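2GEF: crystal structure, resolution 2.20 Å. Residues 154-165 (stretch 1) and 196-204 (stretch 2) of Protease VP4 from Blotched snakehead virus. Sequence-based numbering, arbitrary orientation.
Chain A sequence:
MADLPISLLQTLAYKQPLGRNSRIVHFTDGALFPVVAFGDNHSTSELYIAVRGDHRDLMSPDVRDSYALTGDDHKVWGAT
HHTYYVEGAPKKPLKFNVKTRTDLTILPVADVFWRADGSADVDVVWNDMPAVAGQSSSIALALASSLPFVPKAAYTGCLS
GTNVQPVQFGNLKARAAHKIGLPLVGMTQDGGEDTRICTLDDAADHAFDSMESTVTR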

# COMPACT_ATOMS: atom_id res chain seq x y z
N ALA A 154 -0.57 -7.70 -1.97
CA ALA A 154 -0.75 -6.26 -1.63
C ALA A 154 -1.90 -6.12 -0.68
O ALA A 154 -2.91 -6.81 -0.79
N TYR A 155 -1.87 -5.15 0.20
CA TYR A 155 -2.95 -4.97 1.21
C TYR A 155 -3.72 -3.64 1.11
O TYR A 155 -3.14 -2.53 0.89
N THR A 156 -5.03 -3.73 1.38
CA THR A 156 -5.88 -2.50 1.39
C THR A 156 -6.96 -2.57 2.46
O THR A 156 -7.63 -3.60 2.65
N GLY A 157 -7.08 -1.50 3.25
CA GLY A 157 -8.04 -1.51 4.25
C GLY A 157 -7.73 -0.43 5.25
O GLY A 157 -6.58 -0.27 5.62
N CYS A 158 -8.74 0.38 5.57
CA CYS A 158 -8.61 1.27 6.74
C CYS A 158 -8.70 0.46 8.02
O CYS A 158 -9.15 -0.71 8.03
N LEU A 159 -8.20 1.07 9.10
CA LEU A 159 -8.21 0.43 10.40
C LEU A 159 -9.04 1.19 11.42
O LEU A 159 -8.99 2.41 11.50
N SER A 160 -9.87 0.43 12.11
CA SER A 160 -10.48 0.84 13.41
C SER A 160 -10.05 -0.01 14.60
O SER A 160 -10.63 -1.03 14.78
N GLY A 161 -9.11 0.45 15.45
CA GLY A 161 -8.40 -0.46 16.33
C GLY A 161 -7.83 -1.59 15.43
O GLY A 161 -7.07 -1.35 14.53
N THR A 162 -8.15 -2.83 15.74
CA THR A 162 -7.62 -4.02 15.01
C THR A 162 -8.68 -4.57 13.97
O THR A 162 -8.37 -5.52 13.24
N ASN A 163 -9.83 -3.87 13.80
CA ASN A 163 -10.92 -4.21 12.86
C ASN A 163 -10.68 -3.49 11.59
O ASN A 163 -10.50 -2.31 11.61
N VAL A 164 -10.59 -4.20 10.48
CA VAL A 164 -10.51 -3.62 9.18
C VAL A 164 -11.81 -2.97 8.76
O VAL A 164 -12.90 -3.57 8.92
N GLN A 165 -11.70 -1.80 8.13
CA GLN A 165 -12.80 -1.23 7.32
C GLN A 165 -12.63 -1.18 5.84
O GLN A 165 -11.56 -0.79 5.33
N ARG A 196 -10.48 -11.96 1.47
CA ARG A 196 -11.05 -10.96 2.37
C ARG A 196 -10.60 -11.13 3.80
O ARG A 196 -10.72 -12.21 4.33
N ILE A 197 -10.10 -10.05 4.44
CA ILE A 197 -9.50 -10.21 5.73
C ILE A 197 -10.04 -9.09 6.56
O ILE A 197 -9.90 -7.95 6.14
N CYS A 198 -10.66 -9.37 7.71
CA CYS A 198 -11.39 -8.35 8.51
C CYS A 198 -10.66 -7.91 9.74
O CYS A 198 -11.07 -7.03 10.45
N THR A 199 -9.56 -8.57 10.01
CA THR A 199 -8.77 -8.14 11.20
C THR A 199 -7.30 -8.07 10.87
O THR A 199 -6.81 -8.75 9.96
N LEU A 200 -6.62 -7.26 11.66
CA LEU A 200 -5.14 -7.17 11.59
C LEU A 200 -4.33 -8.44 11.93
O LEU A 200 -3.24 -8.67 11.39
N ASP A 201 -4.82 -9.22 12.86
CA ASP A 201 -4.33 -10.58 13.17
C ASP A 201 -4.41 -11.56 11.99
O ASP A 201 -3.42 -12.24 11.69
N ASP A 202 -5.53 -11.53 11.27
CA ASP A 202 -5.70 -12.36 10.09
C ASP A 202 -4.85 -11.89 8.96
O ASP A 202 -4.31 -12.67 8.25
N ALA A 203 -4.75 -10.61 8.78
CA ALA A 203 -3.75 -10.07 7.80
C ALA A 203 -2.31 -10.42 8.11
O ALA A 203 -1.60 -10.70 7.22
N ALA A 204 -1.83 -10.35 9.38
CA ALA A 204 -0.52 -10.87 9.69
C ALA A 204 -0.42 -12.35 9.53
O ALA A 204 0.62 -12.79 9.03

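The two stretches meet through a single beta bridge, N163 with T199, placed at T199, the N-cap residue right before the helix that starts at L200. Two main-chain hydrogen bonds frame the bridge: V164 N donates to C198 O at 2.9 Å, and L200 N donates to T162 O at 2.9 Å. The second bond is economical, because an amide in the first turn of a helix has no carbonyl of its own helix to bind, and here the hairpin supplies one. T162 O also receives a CA-H...O contact from T199 CA at 3.3 Å.

T199 caps the same helix. Its chi1 is p (81°), and its OG1 accepts from D202 N at 3.3 Å, a role suited to a short hydroxyl side chain. Its CA-to-CB bond points sideways, and its methyl CG2 lies 4.2 Å from ND2 of N163. N163 itself directs CB away, although the end of its m side chain comes nearer.

Beyond the bridge the side chains are largely apolar. V164, buried with chi1 t, points toward the second stretch, and both methyls lie against I197 O, CG1 at 3.9 Å and CG2 at 4.0 Å, and CG2 is also 3.9 Å from T199 N. A branched, compact residue fits well against a backbone this close. L200 also points toward its partner and gives up the most area of any residue here. Its chi1 of -143° lies between wells, with chi2 p, and its CD1 reaches CD1 of L159 at 3.5 Å. L159, with chi1 m and chi2 t, points back toward it, so the two leucines meet methyl to methyl. At the exposed hairpin turn, T162 (chi1 t) sets OG1 3.4 Å from CB of L200 and 4.0 Å from OD2 of D201, whose m side chain brings its end nearer.

Farther along the helix, A203 points its CB toward the first stretch, and that methyl comes no closer to it than 4.6 Å, to CE1 of Y155. The m rotamer of Y155 (chi2 -88°) carries OH to 4.1 Å from A203 O; this hydroxyl finds its hydrogen-bonding partner elsewhere in the structure. I197, m at both chi angles, starts sideways and leads away, while C198, also m, points away, so C198 contributes chiefly its carbonyl. Water 1 adds a polar link, donating to V164 O at 2.8 Å and to C198 O at 3.3 Å.

G161 has the positive phi that favours glycine in the type II' turn from S160 to N163. G157, just before the first hairpin strand, has backbone angles that by themselves call for glycine, and a CB there would also clash with CG1 of V164.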

# COMPACT_ATOMS: atom_id res chain seq x y z
CB ALA A 154 -1.00 -5.45 -2.95
CB TYR A 155 -2.43 -5.14 2.64
CG TYR A 155 -1.84 -6.53 2.86
CD1 TYR A 155 -2.65 -7.58 3.26
CD2 TYR A 155 -0.41 -6.76 2.78
CE1 TYR A 155 -2.13 -8.92 3.49
CE2 TYR A 155 0.12 -8.13 2.93
CZ TYR A 155 -0.75 -9.14 3.28
OH TYR A 155 -0.32 -10.50 3.38
CB THR A 156 -6.40 -2.14 -0.03
OG1 THR A 156 -6.67 -0.74 -0.10
CG2 THR A 156 -7.64 -3.01 -0.53
CB CYS A 158 -9.62 2.40 6.74
SG CYS A 158 -9.56 3.38 5.29
CB LEU A 159 -6.79 0.14 10.95
CG LEU A 159 -6.13 -1.10 10.28
CD1 LEU A 159 -4.76 -1.22 10.83
CD2 LEU A 159 -6.92 -2.36 10.62
CB SER A 160 -11.97 0.62 13.31
OG SER A 160 -12.59 1.20 14.36
CB THR A 162 -7.28 -5.18 16.08
OG1 THR A 162 -6.52 -6.21 15.46
CG2 THR A 162 -8.47 -5.79 16.47
CB ASN A 163 -12.23 -3.78 13.46
CG ASN A 163 -12.66 -4.71 14.53
OD1 ASN A 163 -13.14 -4.31 15.59
ND2 ASN A 163 -12.39 -5.98 14.32
CB VAL A 164 -10.02 -4.68 8.19
CG1 VAL A 164 -10.01 -4.13 6.66
CG2 VAL A 164 -8.50 -5.13 8.60
CB GLN A 165 -13.10 0.15 7.79
CG GLN A 165 -13.34 0.23 9.34
CD GLN A 165 -13.23 1.64 9.73
OE1 GLN A 165 -12.23 2.35 9.35
NE2 GLN A 165 -14.28 2.14 10.41
CB ARG A 196 -12.57 -11.05 2.37
CG ARG A 196 -13.23 -9.77 2.95
CD ARG A 196 -14.63 -10.24 3.02
NE ARG A 196 -15.58 -9.52 3.82
CZ ARG A 196 -16.12 -8.36 3.48
NH1 ARG A 196 -17.12 -7.86 4.23
NH2 ARG A 196 -15.70 -7.71 2.40
CB ILE A 197 -7.92 -10.14 5.60
CG1 ILE A 197 -7.26 -11.47 5.10
CG2 ILE A 197 -7.38 -9.85 6.86
CD1 ILE A 197 -7.73 -12.80 5.76
CB CYS A 198 -12.78 -8.94 8.94
SG CYS A 198 -13.61 -9.36 7.37
CB THR A 199 -9.06 -9.03 12.53
OG1 THR A 199 -8.30 -10.25 12.45
CG2 THR A 199 -10.61 -9.37 12.68
CB LEU A 200 -4.75 -6.06 12.52
CG LEU A 200 -3.63 -5.23 12.07
CD1 LEU A 200 -3.92 -4.63 10.67
CD2 LEU A 200 -3.25 -4.19 13.16
CB ASP A 201 -5.03 -11.11 14.41
CG ASP A 201 -4.39 -10.49 15.69
OD1 ASP A 201 -3.12 -10.53 15.89
OD2 ASP A 201 -5.16 -9.88 16.49
CB ASP A 202 -7.16 -12.39 9.60
CG ASP A 202 -8.05 -13.11 10.56
OD1 ASP A 202 -9.29 -12.87 10.61
OD2 ASP A 202 -7.42 -13.82 11.39
CB ALA A 203 -3.93 -8.57 7.76
CB ALA A 204 -0.11 -10.46 11.21
O HOH W 1 -13.98 -5.58 10.55